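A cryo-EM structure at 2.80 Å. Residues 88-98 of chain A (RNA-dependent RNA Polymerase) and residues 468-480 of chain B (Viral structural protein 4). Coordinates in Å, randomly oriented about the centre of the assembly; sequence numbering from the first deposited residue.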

ATOM      1  N   LEU A  88     -29.528 -11.580   4.757  1.00 40.24           N
ATOM      2  CA  LEU A  88     -29.509 -10.265   4.142  1.00 40.24           C
ATOM      3  C   LEU A  88     -30.322  -9.303   4.996  1.00 40.24           C
ATOM      4  O   LEU A  88     -30.924  -9.684   6.001  1.00 40.24           O
ATOM      5  CB  LEU A  88     -30.063 -10.302   2.718  1.00 40.24           C
ATOM      6  CG  LEU A  88     -29.357 -11.173   1.685  1.00 40.24           C
ATOM      7  CD1 LEU A  88     -30.021 -10.992   0.342  1.00 40.24           C
ATOM      8  CD2 LEU A  88     -27.895 -10.847   1.616  1.00 40.24           C
ATOM      9  N   ALA A  89     -30.338  -8.046   4.579  1.00 42.01           N
ATOM     10  CA  ALA A  89     -31.195  -7.063   5.215  1.00 42.01           C
ATOM     11  C   ALA A  89     -32.571  -7.087   4.559  1.00 42.01           C
ATOM     12  O   ALA A  89     -32.821  -7.831   3.607  1.00 42.01           O
ATOM     13  CB  ALA A  89     -30.558  -5.679   5.140  1.00 42.01           C
ATOM     14  N   GLU A  90     -33.486  -6.268   5.087  1.00 44.55           N
ATOM     15  CA  GLU A  90     -34.832  -6.195   4.524  1.00 44.55           C
ATOM     16  C   GLU A  90     -34.821  -5.565   3.143  1.00 44.55           C
ATOM     17  O   GLU A  90     -35.516  -6.031   2.235  1.00 44.55           O
ATOM     18  CB  GLU A  90     -35.754  -5.415   5.457  1.00 44.55           C
ATOM     19  CG  GLU A  90     -36.156  -6.176   6.708  1.00 44.55           C
ATOM     20  CD  GLU A  90     -35.137  -6.086   7.816  1.00 44.55           C
ATOM     21  OE1 GLU A  90     -34.141  -5.356   7.653  1.00 44.55           O
ATOM     22  OE2 GLU A  90     -35.332  -6.757   8.852  1.00 44.55           O
ATOM     23  N   ASP A  91     -34.011  -4.529   2.953  1.00 44.44           N
ATOM     24  CA  ASP A  91     -33.888  -3.898   1.649  1.00 44.44           C
ATOM     25  C   ASP A  91     -33.111  -4.774   0.674  1.00 44.44           C
ATOM     26  O   ASP A  91     -33.202  -4.558  -0.538  1.00 44.44           O
ATOM     27  CB  ASP A  91     -33.199  -2.541   1.820  1.00 44.44           C
ATOM     28  CG  ASP A  91     -33.470  -1.585   0.679  1.00 44.44           C
ATOM     29  OD1 ASP A  91     -34.231  -1.933  -0.248  1.00 44.44           O
ATOM     30  OD2 ASP A  91     -32.930  -0.462   0.715  1.00 44.44           O
ATOM     31  N   GLU A  92     -32.362  -5.757   1.192  1.00 44.43           N
ATOM     32  CA  GLU A  92     -31.447  -6.619   0.432  1.00 44.43           C
ATOM     33  C   GLU A  92     -30.422  -5.809  -0.352  1.00 44.43           C
ATOM     34  O   GLU A  92     -30.028  -6.186  -1.457  1.00 44.43           O
ATOM     35  CB  GLU A  92     -32.204  -7.583  -0.486  1.00 44.43           C
ATOM     36  CG  GLU A  92     -32.970  -8.644   0.275  1.00 44.43           C
ATOM     37  CD  GLU A  92     -33.749  -9.561  -0.630  1.00 44.43           C
ATOM     38  OE1 GLU A  92     -33.816  -9.281  -1.844  1.00 44.43           O
ATOM     39  OE2 GLU A  92     -34.289 -10.569  -0.128  1.00 44.43           O
ATOM     40  N   SER A  93     -29.991  -4.688   0.225  1.00 41.55           N
ATOM     41  CA  SER A  93     -28.967  -3.858  -0.387  1.00 41.55           C
ATOM     42  C   SER A  93     -27.571  -4.346  -0.047  1.00 41.55           C
ATOM     43  O   SER A  93     -26.628  -4.081  -0.797  1.00 41.55           O
ATOM     44  CB  SER A  93     -29.146  -2.408   0.057  1.00 41.55           C
ATOM     45  OG  SER A  93     -29.019  -2.284   1.458  1.00 41.55           O
ATOM     46  N   PHE A  94     -27.435  -5.067   1.062  1.00 39.42           N
ATOM     47  CA  PHE A  94     -26.173  -5.633   1.510  1.00 39.42           C
ATOM     48  C   PHE A  94     -26.533  -6.764   2.471  1.00 39.42           C
ATOM     49  O   PHE A  94     -27.707  -6.976   2.781  1.00 39.42           O
ATOM     50  CB  PHE A  94     -25.288  -4.544   2.145  1.00 39.42           C
ATOM     51  CG  PHE A  94     -23.875  -4.968   2.410  1.00 39.42           C
ATOM     52  CD1 PHE A  94     -22.998  -5.178   1.362  1.00 39.42           C
ATOM     53  CD2 PHE A  94     -23.424  -5.150   3.705  1.00 39.42           C
ATOM     54  CE1 PHE A  94     -21.700  -5.574   1.600  1.00 39.42           C
ATOM     55  CE2 PHE A  94     -22.129  -5.549   3.949  1.00 39.42           C
ATOM     56  CZ  PHE A  94     -21.267  -5.757   2.893  1.00 39.42           C
ATOM     57  N   PHE A  95     -25.520  -7.514   2.909  1.00 39.11           N
ATOM     58  CA  PHE A  95     -25.686  -8.485   3.983  1.00 39.11           C
ATOM     59  C   PHE A  95     -26.149  -7.814   5.272  1.00 39.11           C
ATOM     60  O   PHE A  95     -26.020  -6.602   5.460  1.00 39.11           O
ATOM     61  CB  PHE A  95     -24.380  -9.220   4.271  1.00 39.11           C
ATOM     62  CG  PHE A  95     -23.980 -10.195   3.214  1.00 39.11           C
ATOM     63  CD1 PHE A  95     -24.597 -11.430   3.130  1.00 39.11           C
ATOM     64  CD2 PHE A  95     -22.956  -9.901   2.332  1.00 39.11           C
ATOM     65  CE1 PHE A  95     -24.228 -12.342   2.164  1.00 39.11           C
ATOM     66  CE2 PHE A  95     -22.577 -10.814   1.366  1.00 39.11           C
ATOM     67  CZ  PHE A  95     -23.213 -12.035   1.284  1.00 39.11           C
ATOM     68  N   LYS A  96     -26.677  -8.633   6.175  1.00 39.49           N
ATOM     69  CA  LYS A  96     -27.191  -8.150   7.445  1.00 39.49           C
ATOM     70  C   LYS A  96     -26.044  -7.629   8.308  1.00 39.49           C
ATOM     71  O   LYS A  96     -24.891  -8.042   8.157  1.00 39.49           O
ATOM     72  CB  LYS A  96     -27.954  -9.273   8.155  1.00 39.49           C
ATOM     73  CG  LYS A  96     -28.822  -8.854   9.324  1.00 39.49           C
ATOM     74  CD  LYS A  96     -29.591 -10.027   9.888  1.00 39.49           C
ATOM     75  CE  LYS A  96     -30.472  -9.589  11.035  1.00 39.49           C
ATOM     76  NZ  LYS A  96     -31.248 -10.727  11.587  1.00 39.49           N
ATOM     77  N   GLN A  97     -26.368  -6.679   9.188  1.00 40.75           N
ATOM     78  CA  GLN A  97     -25.400  -5.982  10.024  1.00 40.75           C
ATOM     79  C   GLN A  97     -24.632  -6.911  10.952  1.00 40.75           C
ATOM     80  O   GLN A  97     -23.420  -7.086  10.798  1.00 40.75           O
ATOM     81  CB  GLN A  97     -26.114  -4.931  10.859  1.00 40.75           C
ATOM     82  CG  GLN A  97     -25.215  -4.138  11.755  1.00 40.75           C
ATOM     83  CD  GLN A  97     -25.992  -3.192  12.623  1.00 40.75           C
ATOM     84  OE1 GLN A  97     -27.212  -3.122  12.553  1.00 40.75           O
ATOM     85  NE2 GLN A  97     -25.293  -2.484  13.472  1.00 40.75           N
ATOM     86  N   GLY A  98     -25.318  -7.516  11.911  1.00 41.79           N
ATOM     87  CA  GLY A  98     -24.657  -8.518  12.712  1.00 41.79           C
ATOM     88  C   GLY A  98     -24.916  -9.886  12.131  1.00 41.79           C
ATOM     89  O   GLY A  98     -25.932 -10.515  12.435  1.00 41.79           O
TER
ATOM     90  N   GLU B 468     -27.176   4.563  17.627  1.00 36.13           N
ATOM     91  CA  GLU B 468     -27.450   5.463  16.519  1.00 36.13           C
ATOM     92  C   GLU B 468     -27.051   4.838  15.192  1.00 36.13           C
ATOM     93  O   GLU B 468     -27.722   5.063  14.175  1.00 36.13           O
ATOM     94  CB  GLU B 468     -26.733   6.789  16.760  1.00 36.13           C
ATOM     95  CG  GLU B 468     -27.121   7.901  15.818  1.00 36.13           C
ATOM     96  CD  GLU B 468     -26.457   9.216  16.172  1.00 36.13           C
ATOM     97  OE1 GLU B 468     -25.737   9.262  17.186  1.00 36.13           O
ATOM     98  OE2 GLU B 468     -26.649  10.202  15.432  1.00 36.13           O
ATOM     99  N   ARG B 469     -25.991   4.027  15.206  1.00 34.33           N
ATOM    100  CA  ARG B 469     -25.565   3.293  14.021  1.00 34.33           C
ATOM    101  C   ARG B 469     -26.635   2.301  13.580  1.00 34.33           C
ATOM    102  O   ARG B 469     -26.976   2.229  12.392  1.00 34.33           O
ATOM    103  CB  ARG B 469     -24.227   2.613  14.323  1.00 34.33           C
ATOM    104  CG  ARG B 469     -23.526   1.877  13.191  1.00 34.33           C
ATOM    105  CD  ARG B 469     -23.726   0.404  13.356  1.00 34.33           C
ATOM    106  NE  ARG B 469     -23.058  -0.431  12.364  1.00 34.33           N
ATOM    107  CZ  ARG B 469     -21.860  -0.979  12.526  1.00 34.33           C
ATOM    108  NH1 ARG B 469     -21.185  -0.778  13.645  1.00 34.33           N
ATOM    109  NH2 ARG B 469     -21.344  -1.744  11.574  1.00 34.33           N
ATOM    110  N   ASN B 470     -27.232   1.587  14.536  1.00 36.35           N
ATOM    111  CA  ASN B 470     -28.339   0.695  14.215  1.00 36.35           C
ATOM    112  C   ASN B 470     -29.591   1.460  13.817  1.00 36.35           C
ATOM    113  O   ASN B 470     -30.386   0.954  13.025  1.00 36.35           O
ATOM    114  CB  ASN B 470     -28.671  -0.193  15.404  1.00 36.35           C
ATOM    115  CG  ASN B 470     -29.555  -1.356  15.030  1.00 36.35           C
ATOM    116  OD1 ASN B 470     -29.706  -1.685  13.861  1.00 36.35           O
ATOM    117  ND2 ASN B 470     -30.202  -1.939  16.019  1.00 36.35           N
ATOM    118  N   PHE B 471     -29.798   2.653  14.380  1.00 34.69           N
ATOM    119  CA  PHE B 471     -30.938   3.481  13.999  1.00 34.69           C
ATOM    120  C   PHE B 471     -30.886   3.850  12.525  1.00 34.69           C
ATOM    121  O   PHE B 471     -31.855   3.639  11.787  1.00 34.69           O
ATOM    122  CB  PHE B 471     -30.978   4.737  14.859  1.00 34.69           C
ATOM    123  CG  PHE B 471     -32.053   5.705  14.471  1.00 34.69           C
ATOM    124  CD1 PHE B 471     -33.370   5.463  14.789  1.00 34.69           C
ATOM    125  CD2 PHE B 471     -31.737   6.875  13.799  1.00 34.69           C
ATOM    126  CE1 PHE B 471     -34.352   6.357  14.442  1.00 34.69           C
ATOM    127  CE2 PHE B 471     -32.715   7.770  13.447  1.00 34.69           C
ATOM    128  CZ  PHE B 471     -34.021   7.514  13.775  1.00 34.69           C
ATOM    129  N   TYR B 472     -29.751   4.369  12.068  1.00 34.64           N
ATOM    130  CA  TYR B 472     -29.655   4.707  10.655  1.00 34.64           C
ATOM    131  C   TYR B 472     -29.546   3.474   9.769  1.00 34.64           C
ATOM    132  O   TYR B 472     -29.935   3.542   8.599  1.00 34.64           O
ATOM    133  CB  TYR B 472     -28.495   5.676  10.432  1.00 34.64           C
ATOM    134  CG  TYR B 472     -28.820   7.052  10.954  1.00 34.64           C
ATOM    135  CD1 TYR B 472     -29.583   7.930  10.206  1.00 34.64           C
ATOM    136  CD2 TYR B 472     -28.409   7.456  12.214  1.00 34.64           C
ATOM    137  CE1 TYR B 472     -29.906   9.182  10.687  1.00 34.64           C
ATOM    138  CE2 TYR B 472     -28.734   8.710  12.706  1.00 34.64           C
ATOM    139  CZ  TYR B 472     -29.474   9.568  11.932  1.00 34.64           C
ATOM    140  OH  TYR B 472     -29.802  10.811  12.403  1.00 34.64           O
ATOM    141  N   TYR B 473     -29.088   2.340  10.307  1.00 35.91           N
ATOM    142  CA  TYR B 473     -29.130   1.090   9.552  1.00 35.91           C
ATOM    143  C   TYR B 473     -30.562   0.618   9.321  1.00 35.91           C
ATOM    144  O   TYR B 473     -30.932   0.255   8.200  1.00 35.91           O
ATOM    145  CB  TYR B 473     -28.336   0.017  10.288  1.00 35.91           C
ATOM    146  CG  TYR B 473     -28.391  -1.345   9.645  1.00 35.91           C
ATOM    147  CD1 TYR B 473     -27.651  -1.626   8.508  1.00 35.91           C
ATOM    148  CD2 TYR B 473     -29.182  -2.352  10.181  1.00 35.91           C
ATOM    149  CE1 TYR B 473     -27.699  -2.873   7.921  1.00 35.91           C
ATOM    150  CE2 TYR B 473     -29.236  -3.595   9.604  1.00 35.91           C
ATOM    151  CZ  TYR B 473     -28.495  -3.851   8.476  1.00 35.91           C
ATOM    152  OH  TYR B 473     -28.552  -5.097   7.905  1.00 35.91           O
ATOM    153  N   MET B 474     -31.373   0.590  10.374  1.00 36.45           N
ATOM    154  CA  MET B 474     -32.735   0.093  10.265  1.00 36.45           C
ATOM    155  C   MET B 474     -33.678   1.090   9.614  1.00 36.45           C
ATOM    156  O   MET B 474     -34.773   0.702   9.200  1.00 36.45           O
ATOM    157  CB  MET B 474     -33.275  -0.291  11.643  1.00 36.45           C
ATOM    158  CG  MET B 474     -32.601  -1.480  12.291  1.00 36.45           C
ATOM    159  SD  MET B 474     -32.800  -3.011  11.372  1.00 36.45           S
ATOM    160  CE  MET B 474     -34.540  -3.322  11.635  1.00 36.45           C
ATOM    161  N   VAL B 475     -33.300   2.363   9.529  1.00 35.34           N
ATOM    162  CA  VAL B 475     -34.089   3.285   8.721  1.00 35.34           C
ATOM    163  C   VAL B 475     -33.665   3.218   7.259  1.00 35.34           C
ATOM    164  O   VAL B 475     -34.511   3.191   6.361  1.00 35.34           O
ATOM    165  CB  VAL B 475     -33.996   4.713   9.291  1.00 35.34           C
ATOM    166  CG1 VAL B 475     -34.640   5.713   8.360  1.00 35.34           C
ATOM    167  CG2 VAL B 475     -34.687   4.778  10.630  1.00 35.34           C
ATOM    168  N   SER B 476     -32.359   3.129   6.993  1.00 37.10           N
ATOM    169  CA  SER B 476     -31.875   3.185   5.618  1.00 37.10           C
ATOM    170  C   SER B 476     -32.183   1.912   4.840  1.00 37.10           C
ATOM    171  O   SER B 476     -32.448   1.975   3.637  1.00 37.10           O
ATOM    172  CB  SER B 476     -30.372   3.440   5.611  1.00 37.10           C
ATOM    173  OG  SER B 476     -30.081   4.659   6.254  1.00 37.10           O
ATOM    174  N   THR B 477     -32.142   0.755   5.496  1.00 38.43           N
ATOM    175  CA  THR B 477     -32.377  -0.516   4.827  1.00 38.43           C
ATOM    176  C   THR B 477     -33.770  -1.066   5.106  1.00 38.43           C
ATOM    177  O   THR B 477     -33.961  -2.283   5.133  1.00 38.43           O
ATOM    178  CB  THR B 477     -31.315  -1.540   5.224  1.00 38.43           C
ATOM    179  OG1 THR B 477     -31.365  -1.767   6.636  1.00 38.43           O
ATOM    180  CG2 THR B 477     -29.934  -1.051   4.844  1.00 38.43           C
ATOM    181  N   GLY B 478     -34.748  -0.191   5.303  1.00 40.41           N
ATOM    182  CA  GLY B 478     -36.113  -0.618   5.505  1.00 40.41           C
ATOM    183  C   GLY B 478     -36.798  -0.998   4.208  1.00 40.41           C
ATOM    184  O   GLY B 478     -36.242  -0.906   3.115  1.00 40.41           O
ATOM    185  N   LYS B 479     -38.044  -1.451   4.349  1.00 41.88           N
ATOM    186  CA  LYS B 479     -38.864  -1.794   3.191  1.00 41.88           C
ATOM    187  C   LYS B 479     -39.503  -0.558   2.574  1.00 41.88           C
ATOM    188  O   LYS B 479     -39.386  -0.324   1.368  1.00 41.88           O
ATOM    189  CB  LYS B 479     -39.951  -2.792   3.592  1.00 41.88           C
ATOM    190  CG  LYS B 479     -39.464  -4.166   3.999  1.00 41.88           C
ATOM    191  CD  LYS B 479     -39.034  -4.979   2.795  1.00 41.88           C
ATOM    192  CE  LYS B 479     -38.605  -6.370   3.214  1.00 41.88           C
ATOM    193  NZ  LYS B 479     -39.738  -7.165   3.743  1.00 41.88           N
ATOM    194  N   THR B 480     -40.190   0.242   3.386  1.00 40.15           N
ATOM    195  CA  THR B 480     -40.975   1.363   2.897  1.00 40.15           C
ATOM    196  C   THR B 480     -40.195   2.668   2.880  1.00 40.15           C
ATOM    197  O   THR B 480     -40.778   3.722   2.607  1.00 40.15           O
ATOM    198  CB  THR B 480     -42.233   1.531   3.745  1.00 40.15           C
ATOM    199  OG1 THR B 480     -41.863   1.926   5.068  1.00 40.15           O
ATOM    200  CG2 THR B 480     -42.971   0.217   3.828  1.00 40.15           C
TER

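A helix can dock an irregular chain by two features at once: the side chains along one flank, and the carbonyls left unpaired where the helix ends. The contact between the polymerase and viral structural protein 4 illustrates both. Residues 468-476 of chain B are helical, held by successive i to i+4 backbone hydrogen bonds, while residues 88-98 of chain A form neither helix nor strand. The two backbones come near at Asp A91 and Thr B477, whose CA atoms lie 4.9 Å apart, and more loosely at Gln A97 and Tyr B473, at 8.0 Å between CA atoms; together the stretches bury 598 Å².

Two hydrogen bonds cross the contact, both weak and both donated by chain A backbone amides. Thr B477 is the first residue to leave helical geometry, and its O accepts from Asp A91 N at 3.1 Å. Its side chain turns back instead, OG1 donating to Tyr B473 O at 2.6 Å. The second bond runs from Gln A97 N to Tyr B473 OH at 3.0 Å. Both N-H...O angles are near 128°, well short of linear.

Tyr B473 also takes part in the side-chain packing. Gln A97 CB sits over one face of its ring, 3.8 Å from the centroid, a CH-pi contact in which an aliphatic carbon meets the pi cloud. Ala A89 places CB 4.3 Å from Tyr B473 CZ, an apolar contact.

Around Thr B477 the contacts are mixed. Asp A91 CB and Thr B477 CB approach to 4.0 Å, and Ser A93 OG lies 3.7 Å from Thr B477 CG2. At the exposed margin, Lys B479 folds its chain against Glu A90, CE reaching 3.8 Å from Glu A90 CB; this is contact through the aliphatic portions of two otherwise charged side chains.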